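Side-chain contacts in NAD-dependent epimerase/dehydratase domain-containing protein (Ruegeria pomeroyi DSS-3, PDB 3IUS), which is of unknown function but probably binds NAD or a related dinucleotide as a member of the atypical short-chain dehydrogenase/reductases: residues Q137-A140 and P145-V148; H147-A152 and A193-R198; A203-C208 and E262-R267. All coordinates share one frame; numbering follows the deposited sequence. Where two conformers were deposited one is given.

All three contacts gather at one edge of the large parallel sheet of a Rossmann-type fold, where strands 146-155 and 204-207 run side by side. Interaction 1 lays the end of helix 126-140 on the start of strand 146-155. Interaction 2 uses the same strand, sharing His147 and Val148, but turns to helix 185-197; their centres lie about 12 Å apart. Interaction 3 comes last along the chain and joins strand 204-207 to the loop after helix 258-262, its centre about 7 Å from that of interaction 2 and about 16 Å from that of interaction 1. Helix 126-140 covers one face here, helix 185-197 and that loop the other, with Val148 O bonding to Tyr205 N between the strands.

Interaction 1 (Q137-A140 and P145-V148); sequences QWQA and PLHV
Leu146, at the start of strand 146-155, lies beneath the last turn of helix 126-140, with its CA 6.9 Å from that of Gln139. Only four residues separate the two segments, so this is the return from a helix into the next parallel strand, the alpha-to-beta half of a Rossmann-type beta-alpha-beta crossover.

Leu146 carries most of the contact. Its CG stands anti to the backbone N (chi1 176°), which, with chi2 at 71°, sets CD2 against the helix. There CD2 meets backbone and side chain together: it is 3.5 Å from Trp138 C and 3.6 Å from Trp138 CB. The other methyl, CD1, lies obliquely to the indole, whose far end leads away from the strand. That ring packs on Tyr100 and on helix 79-90, and its NE1 donates to Asp78 OD1.

The exposed Gln139 lies across Leu146. In one of its two conformers the chain bends at chi2 (-83°), which brings the amide nearer the strand, and the glutamine crosses the leucine at about a right angle. The amide carbon comes closest, Gln139 CD 3.4 Å from Leu146 CD2, with Gln139 CG at 3.6 Å from the same atom, so the amide rests on the methyl, while NE2 finds a weak hydrogen bond to Gly202 O. Val148, two residues along the strand, points to the same side as Leu146 and also touches Val204 on the neighbouring strand. Its CG2, beside its own backbone N, reaches the end of the glutamine, 3.8 Å from Gln139 NE2.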
ATOM      1  N   GLN A 137       1.554  12.204 -13.069  1.00 17.25           N
ATOM      2  CA  GLN A 137       2.829  12.124 -13.777  1.00 15.90           C
ATOM      3  C   GLN A 137       2.989  10.757 -14.443  1.00 16.07           C
ATOM      4  O   GLN A 137       3.348  10.662 -15.617  1.00 16.27           O
ATOM      5  CB  GLN A 137       3.992  12.430 -12.827  1.00 17.30           C
ATOM      6  CG  GLN A 137       4.049  13.888 -12.403  1.00 19.42           C
ATOM      7  CD  GLN A 137       5.032  14.145 -11.267  1.00 26.76           C
ATOM      8  OE1 GLN A 137       5.456  13.223 -10.567  1.00 23.50           O
ATOM      9  NE2 GLN A 137       5.380  15.411 -11.070  1.00 31.56           N
ATOM     10  N   TRP A 138       2.701   9.699 -13.697  1.00 18.30           N
ATOM     11  CA  TRP A 138       2.755   8.354 -14.255  1.00 15.88           C
ATOM     12  C   TRP A 138       1.750   8.173 -15.398  1.00 15.87           C
ATOM     13  O   TRP A 138       2.093   7.638 -16.447  1.00 15.84           O
ATOM     14  CB  TRP A 138       2.539   7.312 -13.157  1.00 17.95           C
ATOM     15  CG  TRP A 138       3.768   7.090 -12.338  1.00 16.05           C
ATOM     16  CD1 TRP A 138       3.997   7.519 -11.059  1.00 21.88           C
ATOM     17  CD2 TRP A 138       4.945   6.385 -12.741  1.00 19.75           C
ATOM     18  NE1 TRP A 138       5.245   7.124 -10.643  1.00 18.17           N
ATOM     19  CE2 TRP A 138       5.848   6.425 -11.658  1.00 20.31           C
ATOM     20  CE3 TRP A 138       5.323   5.723 -13.912  1.00 17.63           C
ATOM     21  CZ2 TRP A 138       7.106   5.828 -11.714  1.00 20.12           C
ATOM     22  CZ3 TRP A 138       6.572   5.132 -13.966  1.00 19.26           C
ATOM     23  CH2 TRP A 138       7.448   5.188 -12.873  1.00 25.09           C
ATOM     24  N   GLN A 139       0.524   8.651 -15.204  1.00 16.63           N
ATOM     25  CA  GLN A 139      -0.520   8.487 -16.218  0.50 18.43           C
ATOM     26  C   GLN A 139      -0.234   9.273 -17.500  1.00 18.81           C
ATOM     27  O   GLN A 139      -0.864   9.030 -18.529  1.00 20.36           O
ATOM     28  CB  GLN A 139      -1.896   8.868 -15.657  0.50 19.01           C
ATOM     29  CG  GLN A 139      -2.440   7.912 -14.595  0.50 17.83           C
ATOM     30  CD  GLN A 139      -3.130   6.696 -15.191  0.50 20.46           C
ATOM     31  OE1 GLN A 139      -3.067   6.462 -16.397  0.50 14.73           O
ATOM     32  NE2 GLN A 139      -3.798   5.919 -14.347  0.50 14.48           N
ATOM     33  N   ALA A 140       0.711  10.207 -17.439  1.00 15.61           N
ATOM     34  CA  ALA A 140       1.051  11.017 -18.611  1.00 22.56           C
ATOM     35  C   ALA A 140       2.065  10.355 -19.547  1.00 25.83           C
ATOM     36  O   ALA A 140       2.190  10.751 -20.707  1.00 22.22           O
ATOM     37  CB  ALA A 140       1.546  12.392 -18.186  1.00 21.32           C
ATOM     38  N   PRO A 145       2.275   0.730 -19.854  1.00 18.68           N
ATOM     39  CA  PRO A 145       1.234  -0.188 -19.371  1.00 18.19           C
ATOM     40  C   PRO A 145       0.994   0.051 -17.887  1.00 19.49           C
ATOM     41  O   PRO A 145       1.220  -0.850 -17.082  1.00 18.39           O
ATOM     42  CB  PRO A 145       1.858  -1.576 -19.559  1.00 25.84           C
ATOM     43  CG  PRO A 145       3.184  -1.356 -20.242  1.00 26.26           C
ATOM     44  CD  PRO A 145       3.576   0.057 -20.004  1.00 19.69           C
ATOM     45  N   LEU A 146       0.545   1.254 -17.547  1.00 20.94           N
ATOM     46  CA  LEU A 146       0.454   1.694 -16.157  1.00 18.19           C
ATOM     47  C   LEU A 146      -0.789   1.185 -15.441  1.00 20.13           C
ATOM     48  O   LEU A 146      -1.880   1.153 -16.005  1.00 18.40           O
ATOM     49  CB  LEU A 146       0.479   3.224 -16.087  1.00 17.21           C
ATOM     50  CG  LEU A 146       0.292   3.793 -14.681  1.00 23.23           C
ATOM     51  CD1 LEU A 146       1.532   3.524 -13.823  1.00 24.86           C
ATOM     52  CD2 LEU A 146      -0.038   5.272 -14.738  1.00 21.24           C
ATOM     53  N   HIS A 147      -0.615   0.813 -14.176  1.00 15.09           N
ATOM     54  CA  HIS A 147      -1.715   0.402 -13.329  1.00 15.58           C
ATOM     55  C   HIS A 147      -1.465   1.096 -12.019  1.00 17.14           C
ATOM     56  O   HIS A 147      -0.340   1.091 -11.534  1.00 15.07           O
ATOM     57  CB  HIS A 147      -1.718  -1.117 -13.137  1.00 14.96           C
ATOM     58  CG  HIS A 147      -1.764  -1.879 -14.426  1.00 17.98           C
ATOM     59  ND1 HIS A 147      -0.677  -1.979 -15.267  1.00 18.96           N
ATOM     60  CD2 HIS A 147      -2.769  -2.560 -15.026  1.00 18.46           C
ATOM     61  CE1 HIS A 147      -1.010  -2.690 -16.331  1.00 18.32           C
ATOM     62  NE2 HIS A 147      -2.273  -3.057 -16.209  1.00 16.57           N
ATOM     63  N   VAL A 148      -2.500   1.733 -11.486  1.00 14.61           N
ATOM     64  CA  VAL A 148      -2.395   2.434 -10.216  1.00 14.61           C
ATOM     65  C   VAL A 148      -3.157   1.669  -9.152  1.00 14.44           C
ATOM     66  O   VAL A 148      -4.316   1.297  -9.348  1.00 14.71           O
ATOM     67  CB  VAL A 148      -2.955   3.866 -10.313  1.00 15.87           C
ATOM     68  CG1 VAL A 148      -3.068   4.492  -8.920  1.00 17.39           C
ATOM     69  CG2 VAL A 148      -2.082   4.721 -11.233  1.00 16.97           C
TER

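Interaction 2 (H147-A152 and A193-R198); sequences HVFRLA and AASMAR
Ser195 of helix 185-197 sets its hydroxyl against two aromatic side chains, His147 and Phe149, which stand two residues apart on strand 146-155 and point toward the helix. The contact is a small, buried one, part of the helix-on-sheet layering of a Rossmann-type fold.

The contacts across it are van der Waals. Ser195 approaches the phenyl ring at its edge: CB lies in the ring plane, 3.5 Å from Phe149 CZ, and OG is near that plane, 3.4 Å from the same Phe149 CZ. Toward the imidazole the approach is oblique, with Ser195 OG 3.5 Å from His147 CD2. With OG anti to the serine's backbone N (chi1 180°), the oxygen is carried out toward the strand and into touch with both rings.

The polar bonds lead to other parts of the chain. Ser195 OG is paired with Trp97 NE1, which satisfies this buried hydroxyl. The imidazole is gripped at both nitrogens, ND1 by Val98 O and NE2 by Asp200 N, and its ring also stacks with Trp97; these partners should fix its rotation.

In the fold, the serine lies close to the end of helix 185-197. Val191 and Leu192, earlier on that helix, also touch Phe149, while strand 97-103 flanks strand 146-155 on one side and strand 204-207 on the other.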
ATOM      1  N   HIS A 147      -0.615   0.813 -14.176  1.00 15.09           N
ATOM      2  CA  HIS A 147      -1.715   0.402 -13.329  1.00 15.58           C
ATOM      3  C   HIS A 147      -1.465   1.096 -12.019  1.00 17.14           C
ATOM      4  O   HIS A 147      -0.340   1.091 -11.534  1.00 15.07           O
ATOM      5  CB  HIS A 147      -1.718  -1.117 -13.137  1.00 14.96           C
ATOM      6  CG  HIS A 147      -1.764  -1.879 -14.426  1.00 17.98           C
ATOM      7  ND1 HIS A 147      -0.677  -1.979 -15.267  1.00 18.96           N
ATOM      8  CD2 HIS A 147      -2.769  -2.560 -15.026  1.00 18.46           C
ATOM      9  CE1 HIS A 147      -1.010  -2.690 -16.331  1.00 18.32           C
ATOM     10  NE2 HIS A 147      -2.273  -3.057 -16.209  1.00 16.57           N
ATOM     11  N   VAL A 148      -2.500   1.733 -11.486  1.00 14.61           N
ATOM     12  CA  VAL A 148      -2.395   2.434 -10.216  1.00 14.61           C
ATOM     13  C   VAL A 148      -3.157   1.669  -9.152  1.00 14.44           C
ATOM     14  O   VAL A 148      -4.316   1.297  -9.348  1.00 14.71           O
ATOM     15  CB  VAL A 148      -2.955   3.866 -10.313  1.00 15.87           C
ATOM     16  CG1 VAL A 148      -3.068   4.492  -8.920  1.00 17.39           C
ATOM     17  CG2 VAL A 148      -2.082   4.721 -11.233  1.00 16.97           C
ATOM     18  N   PHE A 149      -2.509   1.456  -8.012  1.00 18.08           N
ATOM     19  CA  PHE A 149      -3.112   0.722  -6.916  1.00 14.45           C
ATOM     20  C   PHE A 149      -3.188   1.625  -5.710  1.00 14.82           C
ATOM     21  O   PHE A 149      -2.166   1.973  -5.131  1.00 16.23           O
ATOM     22  CB  PHE A 149      -2.289  -0.532  -6.595  1.00 15.04           C
ATOM     23  CG  PHE A 149      -2.160  -1.479  -7.752  1.00 16.12           C
ATOM     24  CD1 PHE A 149      -3.098  -2.479  -7.950  1.00 14.47           C
ATOM     25  CD2 PHE A 149      -1.108  -1.357  -8.650  1.00 14.88           C
ATOM     26  CE1 PHE A 149      -2.991  -3.343  -9.025  1.00 21.16           C
ATOM     27  CE2 PHE A 149      -0.993  -2.222  -9.722  1.00 14.91           C
ATOM     28  CZ  PHE A 149      -1.936  -3.216  -9.905  1.00 14.72           C
ATOM     29  N   ARG A 150      -4.405   2.024  -5.354  1.00 14.36           N
ATOM     30  CA  ARG A 150      -4.616   2.884  -4.204  1.00 15.38           C
ATOM     31  C   ARG A 150      -4.773   2.020  -2.964  1.00 16.79           C
ATOM     32  O   ARG A 150      -5.822   1.420  -2.722  1.00 14.00           O
ATOM     33  CB  ARG A 150      -5.811   3.818  -4.436  1.00 14.86           C
ATOM     34  CG  ARG A 150      -5.654   4.625  -5.737  1.00 16.56           C
ATOM     35  CD  ARG A 150      -6.813   5.582  -6.019  1.00 13.72           C
ATOM     36  NE  ARG A 150      -6.499   6.442  -7.163  1.00 13.78           N
ATOM     37  CZ  ARG A 150      -7.406   7.050  -7.925  1.00 20.13           C
ATOM     38  NH1 ARG A 150      -8.701   6.890  -7.674  1.00 15.78           N
ATOM     39  NH2 ARG A 150      -7.016   7.812  -8.943  1.00 19.21           N
ATOM     40  N   LEU A 151      -3.696   1.956  -2.192  1.00 16.08           N
ATOM     41  CA  LEU A 151      -3.605   1.053  -1.053  1.00 14.51           C
ATOM     42  C   LEU A 151      -4.224   1.673   0.186  1.00 17.10           C
ATOM     43  O   LEU A 151      -4.035   2.855   0.461  1.00 17.90           O
ATOM     44  CB  LEU A 151      -2.142   0.691  -0.778  1.00 14.83           C
ATOM     45  CG  LEU A 151      -1.322   0.086  -1.917  1.00 19.50           C
ATOM     46  CD1 LEU A 151       0.116  -0.183  -1.470  1.00 23.99           C
ATOM     47  CD2 LEU A 151      -1.969  -1.190  -2.430  1.00 14.82           C
ATOM     48  N   ALA A 152      -4.980   0.869   0.921  1.00 16.10           N
ATOM     49  CA  ALA A 152      -5.473   1.281   2.223  1.00 14.47           C
ATOM     50  C   ALA A 152      -4.342   1.130   3.240  1.00 14.64           C
ATOM     51  O   ALA A 152      -3.194   0.859   2.875  1.00 14.85           O
ATOM     52  CB  ALA A 152      -6.688   0.446   2.614  1.00 15.62           C
ATOM     53  N   ALA A 193      -0.165  -9.625  -8.232  1.00 17.68           N
ATOM     54  CA  ALA A 193       0.011 -10.812  -9.056  1.00 21.74           C
ATOM     55  C   ALA A 193      -1.112 -10.925 -10.087  1.00 18.46           C
ATOM     56  O   ALA A 193      -0.854 -11.169 -11.273  1.00 20.76           O
ATOM     57  CB  ALA A 193       0.089 -12.062  -8.183  1.00 17.25           C
ATOM     58  N   ALA A 194      -2.353 -10.722  -9.647  1.00 17.04           N
ATOM     59  CA  ALA A 194      -3.501 -10.818 -10.554  1.00 21.91           C
ATOM     60  C   ALA A 194      -3.414  -9.802 -11.690  1.00 20.15           C
ATOM     61  O   ALA A 194      -3.695 -10.119 -12.853  1.00 18.84           O
ATOM     62  CB  ALA A 194      -4.808 -10.648  -9.787  1.00 15.97           C
ATOM     63  N   SER A 195      -3.024  -8.575 -11.356  1.00 16.07           N
ATOM     64  CA  SER A 195      -2.907  -7.518 -12.354  1.00 17.80           C
ATOM     65  C   SER A 195      -1.787  -7.838 -13.334  1.00 20.50           C
ATOM     66  O   SER A 195      -1.941  -7.664 -14.552  1.00 17.85           O
ATOM     67  CB  SER A 195      -2.665  -6.161 -11.684  1.00 17.86           C
ATOM     68  OG  SER A 195      -2.544  -5.128 -12.645  1.00 14.64           O
HETATM   69  N   MSE A 196      -0.659  -8.314 -12.812  1.00 17.56           N
HETATM   70  CA  MSE A 196       0.418  -8.787 -13.684  1.00 25.56           C
HETATM   71  C   MSE A 196      -0.115  -9.804 -14.697  1.00 24.33           C
HETATM   72  O   MSE A 196       0.279  -9.794 -15.861  1.00 27.12           O
HETATM   73  CB  MSE A 196       1.569  -9.392 -12.870  1.00 26.82           C
HETATM   74  CG  MSE A 196       2.634  -8.395 -12.436  1.00 27.08           C
HETATM   75 SE   MSE A 196       3.545  -8.924 -10.786  0.70 35.63          SE
HETATM   76  CE  MSE A 196       4.949  -7.587 -10.798  1.00 50.00           C
ATOM     77  N   ALA A 197      -1.027 -10.667 -14.255  1.00 24.65           N
ATOM     78  CA  ALA A 197      -1.570 -11.717 -15.121  1.00 29.90           C
ATOM     79  C   ALA A 197      -2.580 -11.196 -16.145  1.00 34.18           C
ATOM     80  O   ALA A 197      -2.664 -11.714 -17.264  1.00 35.40           O
ATOM     81  CB  ALA A 197      -2.188 -12.834 -14.285  1.00 27.21           C
ATOM     82  N   ARG A 198      -3.353 -10.184 -15.754  1.00 31.88           N
ATOM     83  CA  ARG A 198      -4.335  -9.563 -16.641  1.00 28.51           C
ATOM     84  C   ARG A 198      -4.095  -8.056 -16.782  1.00 16.62           C
ATOM     85  O   ARG A 198      -4.857  -7.253 -16.240  1.00 21.86           O
ATOM     86  CB  ARG A 198      -5.762  -9.782 -16.118  1.00 30.57           C
ATOM     87  CG  ARG A 198      -6.202 -11.229 -15.936  1.00 39.60           C
ATOM     88  CD  ARG A 198      -7.658 -11.270 -15.461  1.00 47.71           C
ATOM     89  NE  ARG A 198      -8.062 -12.583 -14.961  1.00 53.02           N
ATOM     90  CZ  ARG A 198      -9.228 -12.836 -14.368  1.00 52.26           C
ATOM     91  NH1 ARG A 198     -10.118 -11.866 -14.197  1.00 46.13           N
ATOM     92  NH2 ARG A 198      -9.507 -14.064 -13.944  1.00 51.60           N
TER

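Interaction 3 (A203-C208 and E262-R267); sequences AVYNVC and EELGVR
One water ties Tyr205 to Glu263: it accepts from Tyr205 OH at 2.7 Å and donates to Glu263 OE1 at 2.6 Å. The water thus spans from the phenol of strand 204-207 to the carboxylate of the loop after helix 258-262, two groups with no direct hydrogen bond between them. Glu263 runs extended beyond CG, bringing OE1 obliquely to the ring, 3.9 Å from Tyr205 CE1. The carboxylate probably orients the water, which in turn accepts the hydrogen bond of the phenol.

Leu264 makes the apolar half of the contact. Its CD1 sits over one face of the tyrosine, 4.1 Å from the ring centroid and 16° off the normal, a CH-pi contact. The other leucine atoms lie along the ring toward its hydroxyl: Leu264 CG is 3.8 Å from Tyr205 CE1, and Leu264 CD2 is 3.7 Å from Tyr205 OH. Tyr205 CG is anti to its carbonyl carbon (chi1 -54°), which holds the ring out from the strand toward the loop. Replacing Tyr205 with an alanine would probably open a gap beneath Leu264 and leave the water without its phenol donor.

Beside the contact, the Tyr205 and Phe149 rings meet with their planes at about 20°, and the backbone bonds of Tyr205 to strand 146-155 hold it in the parallel sheet. Helix 258-262 touches Tyr205 through Arg259 and Ile260, while Leu264 packs on Val191 and Ala194, joining this loop to helix 185-197 as well as to strand 204-207.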
ATOM      1  N   ALA A 203      -5.589   1.347 -15.927  1.00 20.42           N
ATOM      2  CA  ALA A 203      -6.562   0.990 -14.904  1.00 22.36           C
ATOM      3  C   ALA A 203      -6.122   1.476 -13.532  1.00 13.99           C
ATOM      4  O   ALA A 203      -4.937   1.509 -13.241  1.00 14.19           O
ATOM      5  CB  ALA A 203      -6.785  -0.507 -14.880  1.00 21.61           C
ATOM      6  N   VAL A 204      -7.102   1.863 -12.721  1.00 16.27           N
ATOM      7  CA  VAL A 204      -6.902   2.199 -11.315  1.00 15.37           C
ATOM      8  C   VAL A 204      -7.699   1.211 -10.471  1.00 13.62           C
ATOM      9  O   VAL A 204      -8.849   0.912 -10.782  1.00 14.66           O
ATOM     10  CB  VAL A 204      -7.396   3.626 -11.015  1.00 17.06           C
ATOM     11  CG1 VAL A 204      -7.197   3.966  -9.539  1.00 18.19           C
ATOM     12  CG2 VAL A 204      -6.680   4.631 -11.887  1.00 19.16           C
ATOM     13  N   TYR A 205      -7.104   0.718  -9.384  1.00 15.59           N
ATOM     14  CA  TYR A 205      -7.770  -0.245  -8.522  1.00 13.58           C
ATOM     15  C   TYR A 205      -7.621   0.197  -7.089  1.00 13.61           C
ATOM     16  O   TYR A 205      -6.505   0.448  -6.645  1.00 13.80           O
ATOM     17  CB  TYR A 205      -7.124  -1.627  -8.628  1.00 13.70           C
ATOM     18  CG  TYR A 205      -7.022  -2.159 -10.034  1.00 13.73           C
ATOM     19  CD1 TYR A 205      -8.068  -2.867 -10.602  1.00 17.03           C
ATOM     20  CD2 TYR A 205      -5.872  -1.965 -10.782  1.00 18.28           C
ATOM     21  CE1 TYR A 205      -7.978  -3.356 -11.892  1.00 20.30           C
ATOM     22  CE2 TYR A 205      -5.770  -2.449 -12.072  1.00 17.14           C
ATOM     23  CZ  TYR A 205      -6.819  -3.152 -12.617  1.00 19.12           C
ATOM     24  OH  TYR A 205      -6.714  -3.628 -13.907  1.00 17.80           O
ATOM     25  N   ASN A 206      -8.742   0.293  -6.385  1.00 13.42           N
ATOM     26  CA  ASN A 206      -8.716   0.424  -4.928  1.00 13.44           C
ATOM     27  C   ASN A 206      -8.317  -0.907  -4.312  1.00 18.06           C
ATOM     28  O   ASN A 206      -8.854  -1.946  -4.683  1.00 15.62           O
ATOM     29  CB  ASN A 206     -10.093   0.800  -4.393  1.00 13.22           C
ATOM     30  CG  ASN A 206     -10.492   2.208  -4.736  1.00 13.14           C
ATOM     31  OD1 ASN A 206     -11.679   2.546  -4.707  1.00 16.68           O
ATOM     32  ND2 ASN A 206      -9.518   3.040  -5.065  1.00 13.28           N
ATOM     33  N   VAL A 207      -7.404  -0.884  -3.343  1.00 16.11           N
ATOM     34  CA  VAL A 207      -6.962  -2.121  -2.720  1.00 13.84           C
ATOM     35  C   VAL A 207      -7.179  -2.011  -1.226  1.00 13.86           C
ATOM     36  O   VAL A 207      -6.335  -1.493  -0.504  1.00 16.61           O
ATOM     37  CB  VAL A 207      -5.486  -2.453  -3.040  1.00 14.10           C
ATOM     38  CG1 VAL A 207      -5.123  -3.815  -2.474  1.00 14.21           C
ATOM     39  CG2 VAL A 207      -5.258  -2.441  -4.552  1.00 14.10           C
ATOM     40  N   CYS A 208      -8.343  -2.479  -0.790  1.00 13.69           N
ATOM     41  CA  CYS A 208      -8.753  -2.407   0.607  1.00 13.70           C
ATOM     42  C   CYS A 208      -9.663  -3.597   0.881  1.00 13.59           C
ATOM     43  O   CYS A 208     -10.167  -4.212  -0.049  1.00 13.46           O
ATOM     44  CB  CYS A 208      -9.525  -1.112   0.868  1.00 22.43           C
ATOM     45  SG  CYS A 208     -10.922  -0.849  -0.282  1.00 19.98           S
ATOM     46  N   GLU A 262     -14.058  -8.113  -9.458  1.00 20.52           N
ATOM     47  CA  GLU A 262     -14.770  -8.377 -10.706  1.00 17.85           C
ATOM     48  C   GLU A 262     -13.879  -8.393 -11.936  1.00 23.28           C
ATOM     49  O   GLU A 262     -14.134  -9.140 -12.887  1.00 24.02           O
ATOM     50  CB  GLU A 262     -15.889  -7.348 -10.895  1.00 18.92           C
ATOM     51  CG  GLU A 262     -17.023  -7.480  -9.893  1.00 21.09           C
ATOM     52  CD  GLU A 262     -18.003  -6.323  -9.972  1.00 22.26           C
ATOM     53  OE1 GLU A 262     -18.368  -5.925 -11.096  1.00 24.00           O
ATOM     54  OE2 GLU A 262     -18.399  -5.804  -8.911  1.00 16.82           O
ATOM     55  N   GLU A 263     -12.842  -7.563 -11.933  1.00 22.45           N
ATOM     56  CA  GLU A 263     -11.971  -7.461 -13.096  1.00 18.94           C
ATOM     57  C   GLU A 263     -10.746  -8.361 -12.968  1.00 18.36           C
ATOM     58  O   GLU A 263     -10.340  -8.987 -13.939  1.00 18.67           O
ATOM     59  CB  GLU A 263     -11.558  -6.005 -13.346  1.00 17.41           C
ATOM     60  CG  GLU A 263     -12.732  -5.073 -13.626  1.00 19.39           C
ATOM     61  CD  GLU A 263     -12.301  -3.682 -14.066  1.00 30.62           C
ATOM     62  OE1 GLU A 263     -11.084  -3.446 -14.222  1.00 32.05           O
ATOM     63  OE2 GLU A 263     -13.185  -2.817 -14.256  1.00 32.47           O
ATOM     64  N   LEU A 264     -10.172  -8.438 -11.767  1.00 17.84           N
ATOM     65  CA  LEU A 264      -8.938  -9.194 -11.562  1.00 19.31           C
ATOM     66  C   LEU A 264      -9.155 -10.612 -11.041  1.00 18.64           C
ATOM     67  O   LEU A 264      -8.223 -11.413 -11.027  1.00 19.76           O
ATOM     68  CB  LEU A 264      -7.991  -8.452 -10.609  1.00 20.64           C
ATOM     69  CG  LEU A 264      -7.512  -7.061 -11.015  1.00 18.14           C
ATOM     70  CD1 LEU A 264      -6.449  -6.557 -10.046  1.00 20.38           C
ATOM     71  CD2 LEU A 264      -7.002  -7.039 -12.456  1.00 16.23           C
ATOM     72  N   GLY A 265     -10.367 -10.909 -10.579  1.00 17.11           N
ATOM     73  CA  GLY A 265     -10.676 -12.231 -10.067  1.00 16.72           C
ATOM     74  C   GLY A 265     -10.131 -12.491  -8.676  1.00 14.97           C
ATOM     75  O   GLY A 265     -10.059 -13.639  -8.231  1.00 19.21           O
ATOM     76  N   VAL A 266      -9.744 -11.428  -7.981  1.00 13.31           N
ATOM     77  CA  VAL A 266      -9.198 -11.567  -6.636  1.00 13.94           C
ATOM     78  C   VAL A 266     -10.271 -11.930  -5.619  1.00 13.28           C
ATOM     79  O   VAL A 266     -11.367 -11.375  -5.627  1.00 14.96           O
ATOM     80  CB  VAL A 266      -8.488 -10.274  -6.181  1.00 16.01           C
ATOM     81  CG1 VAL A 266      -8.276 -10.280  -4.663  1.00 15.70           C
ATOM     82  CG2 VAL A 266      -7.168 -10.112  -6.919  1.00 20.51           C
ATOM     83  N   ARG A 267      -9.943 -12.875  -4.745  1.00 14.63           N
ATOM     84  CA  ARG A 267     -10.799 -13.198  -3.624  1.00 16.78           C
ATOM     85  C   ARG A 267      -9.995 -13.006  -2.343  1.00 17.19           C
ATOM     86  O   ARG A 267      -9.026 -13.720  -2.091  1.00 18.45           O
ATOM     87  CB  ARG A 267     -11.338 -14.628  -3.737  1.00 20.08           C
ATOM     88  CG  ARG A 267     -12.343 -14.972  -2.662  1.00 25.87           C
ATOM     89  CD  ARG A 267     -13.232 -16.162  -3.026  1.00 30.01           C
ATOM     90  NE  ARG A 267     -14.372 -16.231  -2.115  1.00 23.89           N
ATOM     91  CZ  ARG A 267     -14.280 -16.605  -0.843  1.00 25.20           C
ATOM     92  NH1 ARG A 267     -15.358 -16.627  -0.074  1.00 21.92           N
ATOM     93  NH2 ARG A 267     -13.107 -16.967  -0.341  1.00 25.46           N
TER
HETATM   94  O   HOH W   1      -8.893  -4.132 -15.459  1.00 17.96           O